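Long-range contacts in FMN Adenylyltransferase (Candida glabrata, PDB 3FWK), which catalyses the transfer of an adenylyl group from ATP to FMN, the step that forms FAD, and has a Rossmann-like alpha/beta fold: residues Y65-L76 with F124-L134; H114-E122 with F224-T233. One frame throughout, in Å; residues are numbered along the deposited sequence. Where two conformers were deposited one is given.

Interaction 1: residues Y65-L76 with F124-L134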
# COMPACT_ATOMS: atom_id res chain seq x y z
N TYR A 65 -8.09 1.31 -2.42
CA TYR A 65 -6.97 1.85 -1.66
C TYR A 65 -7.31 1.98 -0.20
O TYR A 65 -8.26 2.69 0.15
CB TYR A 65 -6.60 3.23 -2.21
CG TYR A 65 -5.43 3.91 -1.52
CD1 TYR A 65 -4.12 3.51 -1.73
CD2 TYR A 65 -5.67 5.05 -0.71
CE1 TYR A 65 -3.07 4.12 -1.08
CE2 TYR A 65 -4.63 5.71 -0.11
CZ TYR A 65 -3.34 5.23 -0.28
OH TYR A 65 -2.27 5.88 0.29
N ASN A 66 -6.52 1.34 0.66
CA ASN A 66 -6.82 1.37 2.10
C ASN A 66 -5.71 1.97 2.93
O ASN A 66 -5.71 1.82 4.17
CB ASN A 66 -7.15 -0.03 2.61
CG ASN A 66 -5.97 -1.01 2.48
OD1 ASN A 66 -4.81 -0.60 2.40
ND2 ASN A 66 -6.27 -2.31 2.44
N GLY A 67 -4.75 2.63 2.28
CA GLY A 67 -3.70 3.38 2.95
C GLY A 67 -2.54 2.56 3.48
O GLY A 67 -1.53 3.14 3.87
N GLY A 68 -2.65 1.22 3.43
CA GLY A 68 -1.59 0.40 3.94
C GLY A 68 -0.43 0.30 2.97
O GLY A 68 -0.55 0.68 1.78
N LYS A 69 0.66 -0.27 3.45
CA LYS A 69 1.89 -0.33 2.65
C LYS A 69 1.69 -1.06 1.31
O LYS A 69 2.31 -0.69 0.31
CB LYS A 69 2.98 -0.96 3.51
CG LYS A 69 2.68 -2.40 3.93
CD LYS A 69 3.67 -2.91 4.97
CE LYS A 69 3.49 -4.40 5.23
NZ LYS A 69 2.22 -4.75 5.95
N ASP A 70 0.88 -2.12 1.29
CA ASP A 70 0.70 -2.87 0.04
C ASP A 70 -0.06 -2.05 -1.00
O ASP A 70 0.34 -1.92 -2.17
CB ASP A 70 -0.07 -4.17 0.26
CG ASP A 70 0.65 -5.16 1.17
OD1 ASP A 70 1.88 -5.11 1.33
OD2 ASP A 70 -0.10 -6.04 1.68
N CYS A 71 -1.18 -1.44 -0.58
CA CYS A 71 -1.91 -0.57 -1.47
C CYS A 71 -1.08 0.61 -1.91
O CYS A 71 -1.24 1.07 -3.04
CB CYS A 71 -3.19 -0.07 -0.77
SG CYS A 71 -4.53 -1.29 -0.78
N GLN A 72 -0.25 1.16 -1.01
CA GLN A 72 0.57 2.29 -1.40
C GLN A 72 1.61 1.90 -2.46
O GLN A 72 1.78 2.61 -3.45
CB GLN A 72 1.21 2.94 -0.20
CG GLN A 72 1.86 4.28 -0.63
CD GLN A 72 2.42 5.06 0.48
OE1 GLN A 72 2.47 4.60 1.63
NE2 GLN A 72 2.88 6.28 0.16
N VAL A 73 2.33 0.80 -2.25
CA VAL A 73 3.26 0.34 -3.28
C VAL A 73 2.51 0.16 -4.59
O VAL A 73 2.97 0.59 -5.66
CB VAL A 73 3.96 -0.97 -2.85
CG1 VAL A 73 4.64 -1.64 -4.08
CG2 VAL A 73 4.96 -0.70 -1.75
N LEU A 74 1.37 -0.51 -4.55
CA LEU A 74 0.65 -0.76 -5.79
C LEU A 74 0.18 0.53 -6.44
O LEU A 74 0.21 0.64 -7.67
CB LEU A 74 -0.51 -1.71 -5.55
CG LEU A 74 -1.31 -2.09 -6.80
CD1 LEU A 74 -0.41 -2.71 -7.91
CD2 LEU A 74 -2.38 -3.09 -6.42
N LEU A 75 -0.25 1.51 -5.64
CA LEU A 75 -0.67 2.78 -6.23
C LEU A 75 0.52 3.46 -6.93
O LEU A 75 0.36 4.01 -8.03
CB LEU A 75 -1.23 3.68 -5.15
CG LEU A 75 -1.72 5.06 -5.64
CD1 LEU A 75 -2.80 4.98 -6.70
CD2 LEU A 75 -2.21 5.87 -4.40
N LEU A 76 1.71 3.48 -6.30
CA LEU A 76 2.87 4.06 -6.97
C LEU A 76 3.15 3.35 -8.29
O LEU A 76 3.43 3.99 -9.30
CB LEU A 76 4.08 3.97 -6.05
CG LEU A 76 4.00 4.71 -4.71
CD1 LEU A 76 5.29 4.55 -3.93
CD2 LEU A 76 3.58 6.19 -4.86
N PHE A 124 -4.07 9.31 6.89
CA PHE A 124 -3.15 9.04 5.80
C PHE A 124 -3.88 8.84 4.47
O PHE A 124 -3.40 9.28 3.42
CB PHE A 124 -2.32 7.83 6.15
CG PHE A 124 -1.29 7.52 5.09
CD1 PHE A 124 -0.22 8.39 4.91
CD2 PHE A 124 -1.43 6.43 4.25
CE1 PHE A 124 0.75 8.15 3.94
CE2 PHE A 124 -0.47 6.20 3.22
CZ PHE A 124 0.60 7.08 3.09
N ILE A 125 -5.04 8.18 4.51
CA ILE A 125 -5.84 8.01 3.28
C ILE A 125 -6.26 9.37 2.74
O ILE A 125 -6.20 9.63 1.54
CB ILE A 125 -7.03 7.09 3.54
CG1 ILE A 125 -6.51 5.66 3.82
CG2 ILE A 125 -8.01 7.15 2.38
CD1 ILE A 125 -7.57 4.74 4.44
N GLU A 126 -6.68 10.27 3.63
CA GLU A 126 -7.08 11.62 3.18
C GLU A 126 -5.88 12.39 2.62
O GLU A 126 -5.98 13.03 1.56
CB GLU A 126 -7.69 12.34 4.38
CG GLU A 126 -9.02 11.70 4.75
CD GLU A 126 -9.48 11.94 6.19
OE1 GLU A 126 -8.92 12.82 6.88
OE2 GLU A 126 -10.40 11.21 6.65
N GLU A 127 -4.74 12.30 3.30
CA GLU A 127 -3.53 13.02 2.87
C GLU A 127 -3.06 12.51 1.54
O GLU A 127 -2.67 13.30 0.66
CB GLU A 127 -2.44 12.81 3.93
CG GLU A 127 -2.75 13.55 5.23
CD GLU A 127 -2.24 12.89 6.51
OE1 GLU A 127 -1.37 11.96 6.44
OE2 GLU A 127 -2.68 13.32 7.62
N THR A 128 -3.09 11.20 1.34
CA THR A 128 -2.66 10.68 0.06
C THR A 128 -3.65 10.91 -1.06
O THR A 128 -3.23 11.08 -2.21
CB THR A 128 -2.21 9.27 0.18
OG1 THR A 128 -3.22 8.52 0.77
CG2 THR A 128 -0.99 9.11 1.09
N SER A 129 -4.94 10.96 -0.74
CA SER A 129 -5.90 11.33 -1.77
C SER A 129 -5.61 12.73 -2.30
O SER A 129 -5.75 12.99 -3.50
CB SER A 129 -7.32 11.23 -1.19
OG SER A 129 -7.66 9.88 -0.91
N LEU A 130 -5.25 13.64 -1.40
CA LEU A 130 -4.87 14.97 -1.87
C LEU A 130 -3.53 14.94 -2.59
O LEU A 130 -3.39 15.58 -3.63
CB LEU A 130 -4.78 15.89 -0.67
CG LEU A 130 -6.10 16.32 -0.07
CD1 LEU A 130 -5.84 17.16 1.16
CD2 LEU A 130 -6.92 17.13 -1.13
N ARG A 131 -2.55 14.20 -2.07
CA ARG A 131 -1.23 14.21 -2.68
C ARG A 131 -1.22 13.73 -4.10
O ARG A 131 -0.56 14.32 -4.96
CB ARG A 131 -0.29 13.34 -1.88
CG ARG A 131 1.14 13.36 -2.47
CD ARG A 131 2.14 12.76 -1.53
NE ARG A 131 3.50 12.71 -2.09
CZ ARG A 131 4.26 13.74 -2.58
NH1 ARG A 131 3.87 15.03 -2.59
NH2 ARG A 131 5.45 13.49 -3.11
N TYR A 132 -1.97 12.67 -4.36
CA TYR A 132 -1.91 12.00 -5.67
C TYR A 132 -3.11 12.35 -6.53
O TYR A 132 -3.32 11.73 -7.56
CB TYR A 132 -1.84 10.47 -5.51
CG TYR A 132 -0.65 9.95 -4.68
CD1 TYR A 132 0.65 10.27 -5.04
CD2 TYR A 132 -0.88 9.21 -3.50
CE1 TYR A 132 1.75 9.75 -4.28
CE2 TYR A 132 0.18 8.74 -2.72
CZ TYR A 132 1.50 9.03 -3.12
OH TYR A 132 2.55 8.61 -2.33
N SER A 133 -3.93 13.33 -6.10
CA SER A 133 -5.11 13.74 -6.85
C SER A 133 -6.03 12.57 -7.14
O SER A 133 -6.54 12.42 -8.25
CB SER A 133 -4.74 14.52 -8.12
OG SER A 133 -4.20 15.78 -7.76
N LEU A 134 -6.33 11.79 -6.11
CA LEU A 134 -7.33 10.72 -6.21
C LEU A 134 -8.76 11.30 -6.12
O LEU A 134 -8.97 12.35 -5.54
CB LEU A 134 -7.10 9.68 -5.09
CG LEU A 134 -5.67 9.13 -4.96
CD1 LEU A 134 -5.64 8.07 -3.88
CD2 LEU A 134 -5.16 8.62 -6.33

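Interaction 2: residues H114-E122 with F224-T233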
# COMPACT_ATOMS: atom_id res chain seq x y z
N HIS A 114 -14.15 1.35 7.94
CA HIS A 114 -14.70 0.58 9.06
C HIS A 114 -14.65 1.43 10.30
O HIS A 114 -13.78 2.32 10.43
CB HIS A 114 -13.87 -0.69 9.32
CG HIS A 114 -13.78 -1.60 8.13
ND1 HIS A 114 -12.79 -1.49 7.18
CD2 HIS A 114 -14.58 -2.60 7.73
CE1 HIS A 114 -12.98 -2.41 6.25
NE2 HIS A 114 -14.06 -3.09 6.55
N ASP A 115 -15.52 1.11 11.25
CA ASP A 115 -15.63 1.94 12.44
C ASP A 115 -14.46 1.74 13.40
O ASP A 115 -14.31 2.52 14.31
CB ASP A 115 -16.97 1.75 13.12
CG ASP A 115 -17.14 0.42 13.71
OD1 ASP A 115 -16.29 -0.40 14.01
OD2 ASP A 115 -18.35 0.13 13.96
N ASP A 116 -13.61 0.74 13.15
CA ASP A 116 -12.51 0.40 14.04
C ASP A 116 -11.15 0.59 13.35
O ASP A 116 -10.15 -0.02 13.74
CB ASP A 116 -12.68 -1.00 14.62
CG ASP A 116 -12.73 -2.09 13.57
OD1 ASP A 116 -12.69 -1.77 12.34
OD2 ASP A 116 -12.80 -3.30 13.97
N THR A 117 -11.11 1.47 12.37
CA THR A 117 -9.86 1.83 11.66
C THR A 117 -9.01 2.77 12.53
O THR A 117 -9.55 3.65 13.19
CB THR A 117 -10.22 2.54 10.34
OG1 THR A 117 -11.10 1.71 9.57
CG2 THR A 117 -9.01 2.86 9.50
N PHE A 118 -7.70 2.63 12.49
CA PHE A 118 -6.82 3.57 13.16
C PHE A 118 -7.04 4.99 12.62
O PHE A 118 -7.07 5.22 11.40
CB PHE A 118 -5.33 3.23 12.90
CG PHE A 118 -4.80 2.15 13.79
CD1 PHE A 118 -4.26 2.46 15.04
CD2 PHE A 118 -4.85 0.81 13.38
CE1 PHE A 118 -3.77 1.48 15.87
CE2 PHE A 118 -4.34 -0.20 14.23
CZ PHE A 118 -3.84 0.14 15.47
N LYS A 119 -7.08 5.96 13.53
CA LYS A 119 -7.20 7.37 13.13
C LYS A 119 -6.04 7.77 12.20
O LYS A 119 -6.22 8.51 11.24
CB LYS A 119 -7.20 8.27 14.35
CG LYS A 119 -7.39 9.73 14.03
CD LYS A 119 -8.75 10.00 13.35
CE LYS A 119 -9.17 11.45 13.43
NZ LYS A 119 -10.70 11.54 13.27
N THR A 120 -4.82 7.31 12.50
CA THR A 120 -3.67 7.72 11.70
C THR A 120 -3.85 7.21 10.26
O THR A 120 -3.44 7.87 9.30
CB THR A 120 -2.37 7.16 12.27
OG1 THR A 120 -2.14 7.71 13.56
CG2 THR A 120 -1.18 7.55 11.40
N LEU A 121 -4.42 6.00 10.11
CA LEU A 121 -4.68 5.48 8.79
C LEU A 121 -5.76 6.30 8.05
O LEU A 121 -5.59 6.60 6.87
CB LEU A 121 -5.06 4.00 8.88
CG LEU A 121 -5.09 3.23 7.59
CD1 LEU A 121 -3.79 3.34 6.77
CD2 LEU A 121 -5.33 1.77 7.93
N GLU A 122 -6.86 6.66 8.74
CA GLU A 122 -7.84 7.57 8.13
C GLU A 122 -7.17 8.84 7.65
O GLU A 122 -7.40 9.32 6.52
CB GLU A 122 -8.97 7.92 9.12
CG GLU A 122 -9.79 6.73 9.62
CD GLU A 122 -10.80 6.21 8.65
OE1 GLU A 122 -10.93 6.71 7.51
OE2 GLU A 122 -11.54 5.29 9.08
N PHE A 224 4.51 -1.12 14.12
CA PHE A 224 3.45 -1.90 13.49
C PHE A 224 3.98 -2.48 12.19
O PHE A 224 4.69 -1.80 11.43
CB PHE A 224 2.24 -1.00 13.22
CG PHE A 224 1.55 -0.58 14.47
CD1 PHE A 224 0.55 -1.38 15.01
CD2 PHE A 224 1.86 0.60 15.13
CE1 PHE A 224 -0.12 -0.98 16.16
CE2 PHE A 224 1.24 0.97 16.30
CZ PHE A 224 0.23 0.20 16.80
N THR A 225 3.58 -3.73 11.91
CA THR A 225 3.87 -4.34 10.63
C THR A 225 2.64 -4.65 9.82
O THR A 225 2.74 -4.94 8.63
CB THR A 225 4.69 -5.64 10.82
OG1 THR A 225 3.98 -6.54 11.67
CG2 THR A 225 6.04 -5.33 11.44
N SER A 226 1.48 -4.61 10.45
CA SER A 226 0.23 -4.86 9.76
C SER A 226 -0.89 -4.15 10.45
O SER A 226 -1.13 -4.44 11.65
CB SER A 226 -0.14 -6.37 9.80
OG SER A 226 -1.38 -6.66 9.20
N LEU A 227 -1.59 -3.28 9.71
CA LEU A 227 -2.57 -2.38 10.30
C LEU A 227 -3.93 -3.06 10.21
O LEU A 227 -4.64 -2.97 9.22
CB LEU A 227 -2.55 -1.04 9.58
CG LEU A 227 -1.16 -0.36 9.61
CD1 LEU A 227 -1.21 0.95 8.82
CD2 LEU A 227 -0.60 -0.16 11.01
N GLY A 228 -4.27 -3.82 11.23
CA GLY A 228 -5.60 -4.35 11.35
C GLY A 228 -6.41 -3.30 12.10
O GLY A 228 -6.11 -2.09 12.07
N ASN A 229 -7.35 -3.74 12.88
CA ASN A 229 -8.22 -2.81 13.55
C ASN A 229 -7.63 -2.33 14.89
O ASN A 229 -6.66 -2.90 15.42
CB ASN A 229 -9.62 -3.40 13.69
CG ASN A 229 -9.66 -4.57 14.60
OD1 ASN A 229 -9.24 -4.50 15.74
ND2 ASN A 229 -10.18 -5.69 14.09
N VAL A 230 -8.24 -1.28 15.44
CA VAL A 230 -7.68 -0.67 16.66
C VAL A 230 -7.77 -1.56 17.86
O VAL A 230 -6.94 -1.42 18.79
CB VAL A 230 -8.35 0.69 17.01
CG1 VAL A 230 -8.04 1.68 15.98
CG2 VAL A 230 -9.88 0.57 17.24
N GLU A 231 -8.76 -2.45 17.90
CA GLU A 231 -8.96 -3.28 19.07
C GLU A 231 -7.99 -4.45 19.13
O GLU A 231 -7.66 -4.90 20.22
CB GLU A 231 -10.45 -3.72 19.23
CG GLU A 231 -11.14 -4.62 18.17
CD GLU A 231 -11.74 -3.86 16.99
OE1 GLU A 231 -12.67 -4.46 16.35
OE2 GLU A 231 -11.34 -2.70 16.76
N GLU A 232 -7.53 -4.94 17.98
CA GLU A 232 -6.71 -6.17 17.94
C GLU A 232 -5.23 -5.87 17.71
O GLU A 232 -4.40 -6.71 18.03
CB GLU A 232 -7.16 -7.09 16.79
CG GLU A 232 -6.81 -6.51 15.35
CD GLU A 232 -7.39 -7.29 14.14
OE1 GLU A 232 -7.82 -8.48 14.32
OE2 GLU A 232 -7.42 -6.72 13.02
N THR A 233 -4.91 -4.76 17.07
CA THR A 233 -3.55 -4.60 16.53
C THR A 233 -2.61 -3.97 17.51
O THR A 233 -2.90 -2.95 18.11
CB THR A 233 -3.60 -3.73 15.25
OG1 THR A 233 -4.53 -4.31 14.34
CG2 THR A 233 -2.25 -3.66 14.59
O HOH W 1 -7.02 0.24 10.88

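Interaction 1: residues Y65-L76 with F124-L134
The Y65 hydroxyl reaches T128 at the edge of its own ring, donating to OG1 with Y65 OH to T128 OG1 at 2.8 Å. T128 OG1 in turn donates to F124 O, which also accepts from T128 N on the opposite face of its carbonyl plane. With CG anti to the backbone N (chi1 -177°), F124 swings its ring across to the loop, where F124 CE2 lies 3.3 Å from G67 O. The Q72 amide crosses the end of this ring, Q72 OE1 standing 3.4 Å from F124 CZ, and its NE2 gives Y132 OH a weak bond of 3.4 Å at the ring edge. The stronger polar partners of these two ends lie outside: P215 O for Q72 NE2 and E214 for Y132 OH. Beyond them L75 CD2 packs against Y132 CD2 at 3.7 Å and against L134 CD1. I125 CG1 sits 3.7 Å from G67 CA. An Asx turn, G68 N to N66 OD1 at 3.0 Å, leads to G68 at the N-cap position of helix 69-86, while a Schellman motif at S133 ends helix 119-131. Residues 66-70, Asn-Gly-Gly-Lys-Asp between strand and helix, match the PP-motif of the PAPS reductase-like family, probably a phosphate-binding loop.

Interaction 2: residues H114-E122 with F224-T233
F118 and V230 run alongside each other, pointing opposite ways, which brings V230 CG1 over one face of the F118 ring in a CH-pi contact, 4.0 Å from the centroid and 14° off the normal. The ring's rim is gripped as well: T233 CB meets F118 CE2 at 3.7 Å in the ring plane, and G228 O also lies at the edge. F224 meets the ring obliquely, CE1 to F118 CZ, planes 70° apart, neither a stack nor edge-to-face. V230 N donates to D116 O over 2.9 Å, and a water bridges F118 N to G228 O. Farther along, L121 CD1 touches L227 CD1. The polar side, where D116 is partly exposed and E231 exposed, is the one nearer solvent. D116 CG lies between its backbone N and carbonyl carbon, chi1 60°, which turns the carboxylate toward N229 and E231; N229 CB is 3.2 Å from D116 OD2. D116 OD2 and E231 OE1 are modelled 2.7 Å apart, though the place of the E231 carboxylate is less sure. Thus an apolar centre and one direct backbone bond join the loop to the start of helix 119-131; if the modelled placement holds, one of the two acids probably carries a proton, and this edge could then respond to pH.

From the N terminus, strand 61-64 leads into 65-76, and interaction 1 closes the first loop when the chain, having passed strand 107-111, returns along helix 119-131. Residues 114-122, which run into the start of that helix, lie inside this loop but find their partner only at 224-233, after helix 202-212, so the two closures cross rather than nest. Helix 119-131 serves both: its N-terminal end meets the late loop, and its later turns and the residues just after it meet both the 65-67 loop and helix 69-86. The contacts also touch, since L121 CD1 packs against G67 and K69 NZ probably bonds to T225 O. Together they tie the loop after strand 61-64, helix 119-131 and the 224-233 loop into one continuous region.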